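Long-range contact in putative pectin lyase (Geobacillus virus E2, PDB 7CHU), which is a trimeric phage tailspike with a pectate lyase-like fold, probably serving in recognition of the host surface and invasion of the cell: residues S103-F117 / I130-M142. Residues are numbered along the deposited sequence; the frame is centred on the assembly and turned at random.
Sequences SSLNNASGQGGIVYF and INKSNIRLVGAGM
Ser133 and Asn134 sit inside the loop 103-112, and this is the tightly packed end of the contact. With OG beside its own backbone N (chi1 -72°), Ser133 donates from OG to Asn106 O at 2.6 Å, in the carbonyl plane and on a lone pair. Cys170 N also bonds to this OG. Ser133 N donates to Ser104 O. Ser133 O is in turn gripped by Ser103 OG at 2.7 Å, tilted from the carbonyl plane. Asn134 ND2 reaches Asn107 O at 3.1 Å and makes a weak bond to Gln111 O. The CB of Ala108 lies 3.5 Å from the same ND2. Beyond the loop, strands 113-117 and 135-139 run parallel as neighbouring strands of the right-handed beta-helix of the pectate lyase-like family. Five backbone bonds run along the pair, starting at Gly113 N to Asn134 O just ahead of strand 135-139 and ending at Phe117 N to Val138 O. Val115, Phe117 and Leu137 face inward, where Ile98 of helix 91-99 covers Val115 and Leu137. On the other face Ile114 CG1 rests over one face of the Arg136 guanidinium, 3.4 Å from NH2. Glu175 holds NH1 in a salt bridge, and NH2 donates to Ala140 O of the second subunit. The looser, solvent side is at Lys132. Its extended chain runs past Ser103, with CD 3.4 Å from Ser103 O, and a water accepts from Ser103 N.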
# COMPACT_ATOMS: atom_id res chain seq x y z
N SER A 103 -5.54 31.27 -14.73
CA SER A 103 -6.04 29.94 -15.05
C SER A 103 -7.53 30.03 -15.39
O SER A 103 -8.10 31.11 -15.49
CB SER A 103 -5.80 28.97 -13.89
OG SER A 103 -6.26 27.69 -14.26
N SER A 104 -8.13 28.87 -15.61
CA SER A 104 -9.56 28.79 -15.88
C SER A 104 -10.09 27.47 -15.32
O SER A 104 -9.50 26.92 -14.38
CB SER A 104 -9.84 28.94 -17.38
OG SER A 104 -9.10 27.99 -18.14
N LEU A 105 -11.19 26.95 -15.86
CA LEU A 105 -11.86 25.81 -15.23
C LEU A 105 -11.77 24.56 -16.10
O LEU A 105 -11.31 24.59 -17.25
CB LEU A 105 -13.33 26.13 -14.93
CG LEU A 105 -13.53 27.17 -13.83
CD1 LEU A 105 -14.64 28.10 -14.25
CD2 LEU A 105 -13.85 26.49 -12.52
N ASN A 106 -12.24 23.46 -15.52
CA ASN A 106 -12.11 22.10 -16.09
C ASN A 106 -10.60 21.84 -16.28
O ASN A 106 -9.81 22.24 -15.42
CB ASN A 106 -12.96 21.99 -17.36
CG ASN A 106 -14.46 21.74 -17.07
OD1 ASN A 106 -14.85 21.31 -15.97
ND2 ASN A 106 -15.30 22.04 -18.06
N ASN A 107 -10.19 21.19 -17.37
CA ASN A 107 -8.79 20.79 -17.55
C ASN A 107 -7.84 21.98 -17.48
O ASN A 107 -6.81 21.91 -16.81
CB ASN A 107 -8.63 20.07 -18.89
CG ASN A 107 -8.88 18.57 -18.78
OD1 ASN A 107 -8.23 17.79 -19.47
ND2 ASN A 107 -9.82 18.17 -17.92
N ALA A 108 -8.18 23.08 -18.17
CA ALA A 108 -7.39 24.32 -18.19
C ALA A 108 -5.93 24.07 -18.56
O ALA A 108 -5.01 24.59 -17.92
CB ALA A 108 -7.49 25.07 -16.86
N SER A 109 -5.73 23.29 -19.62
CA SER A 109 -4.40 22.81 -19.97
C SER A 109 -3.45 23.97 -20.24
O SER A 109 -3.80 24.94 -20.92
CB SER A 109 -4.48 21.90 -21.20
OG SER A 109 -3.30 21.97 -21.96
N GLY A 110 -2.24 23.88 -19.69
CA GLY A 110 -1.23 24.88 -19.93
C GLY A 110 -1.36 26.13 -19.09
O GLY A 110 -0.72 27.14 -19.40
N GLN A 111 -2.18 26.10 -18.04
CA GLN A 111 -2.38 27.23 -17.15
C GLN A 111 -2.27 26.74 -15.71
O GLN A 111 -2.49 25.56 -15.45
CB GLN A 111 -3.76 27.90 -17.31
CG GLN A 111 -4.07 28.51 -18.69
CD GLN A 111 -5.50 29.06 -18.76
OE1 GLN A 111 -6.46 28.34 -18.50
NE2 GLN A 111 -5.64 30.33 -19.10
N GLY A 112 -2.01 27.65 -14.78
CA GLY A 112 -2.01 27.31 -13.36
C GLY A 112 -0.63 27.44 -12.75
O GLY A 112 0.23 28.18 -13.23
N GLY A 113 -0.41 26.72 -11.66
CA GLY A 113 0.91 26.68 -11.06
C GLY A 113 0.84 26.59 -9.54
O GLY A 113 -0.21 26.38 -8.96
N ILE A 114 2.00 26.76 -8.92
CA ILE A 114 2.14 26.63 -7.47
C ILE A 114 2.03 28.01 -6.84
O ILE A 114 2.61 28.98 -7.35
CB ILE A 114 3.49 25.98 -7.09
CG1 ILE A 114 3.54 24.51 -7.52
CG2 ILE A 114 3.76 26.12 -5.59
CD1 ILE A 114 4.84 23.77 -7.08
N VAL A 115 1.30 28.09 -5.73
CA VAL A 115 1.36 29.21 -4.80
C VAL A 115 2.14 28.75 -3.58
O VAL A 115 1.70 27.86 -2.84
CB VAL A 115 -0.04 29.69 -4.40
CG1 VAL A 115 0.08 30.79 -3.33
CG2 VAL A 115 -0.80 30.21 -5.63
N TYR A 116 3.30 29.35 -3.34
CA TYR A 116 4.24 28.84 -2.36
C TYR A 116 4.21 29.70 -1.11
O TYR A 116 4.28 30.93 -1.20
CB TYR A 116 5.66 28.80 -2.93
CG TYR A 116 6.62 28.32 -1.87
CD1 TYR A 116 6.62 26.99 -1.47
CD2 TYR A 116 7.48 29.21 -1.23
CE1 TYR A 116 7.50 26.53 -0.47
CE2 TYR A 116 8.35 28.76 -0.23
CZ TYR A 116 8.36 27.43 0.14
OH TYR A 116 9.22 27.00 1.13
N PHE A 117 4.13 29.04 0.05
CA PHE A 117 4.07 29.70 1.36
C PHE A 117 5.36 29.38 2.10
O PHE A 117 5.52 28.24 2.58
CB PHE A 117 2.87 29.20 2.20
CG PHE A 117 1.51 29.49 1.63
CD1 PHE A 117 1.07 28.88 0.47
CD2 PHE A 117 0.64 30.31 2.32
CE1 PHE A 117 -0.19 29.15 -0.03
CE2 PHE A 117 -0.64 30.59 1.83
CZ PHE A 117 -1.05 30.01 0.65
N ILE A 130 -10.15 29.28 -3.65
CA ILE A 130 -9.42 28.81 -4.82
C ILE A 130 -10.49 28.36 -5.81
O ILE A 130 -11.15 27.33 -5.61
CB ILE A 130 -8.46 27.66 -4.48
CG1 ILE A 130 -7.42 28.10 -3.45
CG2 ILE A 130 -7.72 27.19 -5.74
CD1 ILE A 130 -7.83 28.00 -2.00
N ASN A 131 -10.71 29.15 -6.87
CA ASN A 131 -11.82 28.90 -7.78
C ASN A 131 -11.37 28.53 -9.18
O ASN A 131 -12.20 28.48 -10.10
CB ASN A 131 -12.75 30.12 -7.90
CG ASN A 131 -13.26 30.62 -6.57
OD1 ASN A 131 -13.17 31.81 -6.30
ND2 ASN A 131 -13.84 29.73 -5.74
N LYS A 132 -10.09 28.31 -9.39
CA LYS A 132 -9.59 28.00 -10.73
C LYS A 132 -8.76 26.72 -10.68
O LYS A 132 -8.16 26.40 -9.65
CB LYS A 132 -8.76 29.16 -11.28
CG LYS A 132 -9.61 30.40 -11.54
CD LYS A 132 -8.79 31.53 -12.14
CE LYS A 132 -9.65 32.77 -12.31
NZ LYS A 132 -8.85 33.91 -12.86
N SER A 133 -8.73 26.01 -11.81
CA SER A 133 -8.04 24.72 -11.90
C SER A 133 -6.52 24.89 -11.88
O SER A 133 -5.98 25.97 -12.17
CB SER A 133 -8.44 23.99 -13.19
OG SER A 133 -9.76 23.51 -13.11
N ASN A 134 -5.84 23.79 -11.55
CA ASN A 134 -4.38 23.67 -11.64
C ASN A 134 -3.66 24.55 -10.63
O ASN A 134 -2.56 25.03 -10.89
CB ASN A 134 -3.87 23.97 -13.06
CG ASN A 134 -4.50 23.05 -14.08
OD1 ASN A 134 -4.79 21.91 -13.77
ND2 ASN A 134 -4.73 23.55 -15.27
N ILE A 135 -4.26 24.78 -9.47
CA ILE A 135 -3.62 25.59 -8.44
C ILE A 135 -3.22 24.66 -7.31
O ILE A 135 -4.05 23.91 -6.78
CB ILE A 135 -4.55 26.72 -7.95
CG1 ILE A 135 -4.75 27.77 -9.06
CG2 ILE A 135 -3.95 27.40 -6.70
CD1 ILE A 135 -5.51 29.06 -8.59
N ARG A 136 -1.94 24.70 -6.93
CA ARG A 136 -1.43 23.92 -5.81
C ARG A 136 -0.90 24.88 -4.75
O ARG A 136 -0.11 25.77 -5.06
CB ARG A 136 -0.33 22.97 -6.26
CG ARG A 136 -0.83 21.66 -6.81
CD ARG A 136 0.34 20.71 -6.96
NE ARG A 136 1.24 21.15 -8.02
CZ ARG A 136 2.57 21.04 -7.97
NH1 ARG A 136 3.17 20.51 -6.92
NH2 ARG A 136 3.30 21.48 -8.99
N LEU A 137 -1.32 24.67 -3.50
CA LEU A 137 -0.82 25.43 -2.35
C LEU A 137 0.27 24.61 -1.66
O LEU A 137 0.00 23.54 -1.10
CB LEU A 137 -1.94 25.76 -1.37
CG LEU A 137 -3.25 26.36 -1.91
CD1 LEU A 137 -4.27 26.59 -0.77
CD2 LEU A 137 -3.00 27.65 -2.70
N VAL A 138 1.50 25.12 -1.68
CA VAL A 138 2.67 24.38 -1.21
C VAL A 138 3.38 25.22 -0.16
O VAL A 138 3.67 26.39 -0.40
CB VAL A 138 3.62 24.06 -2.37
CG1 VAL A 138 4.89 23.35 -1.86
CG2 VAL A 138 2.90 23.25 -3.46
N GLY A 139 3.66 24.62 1.00
CA GLY A 139 4.46 25.24 2.03
C GLY A 139 5.84 24.61 2.19
O GLY A 139 6.27 23.78 1.39
N ALA A 140 6.53 25.01 3.25
CA ALA A 140 7.88 24.54 3.51
C ALA A 140 7.93 23.26 4.35
O ALA A 140 9.01 22.70 4.54
CB ALA A 140 8.69 25.63 4.20
N GLY A 141 6.78 22.79 4.84
CA GLY A 141 6.71 21.61 5.67
C GLY A 141 5.39 21.54 6.40
O GLY A 141 4.77 22.59 6.64
N MET A 142 4.95 20.32 6.77
CA MET A 142 3.62 20.12 7.37
C MET A 142 3.38 20.92 8.65
O MET A 142 2.22 21.07 9.06
CB MET A 142 3.39 18.63 7.67
CG MET A 142 1.90 18.24 7.78
SD MET A 142 1.63 16.45 8.00
CE MET A 142 3.21 15.89 7.43
O HOH W 1 -7.19 33.80 -14.61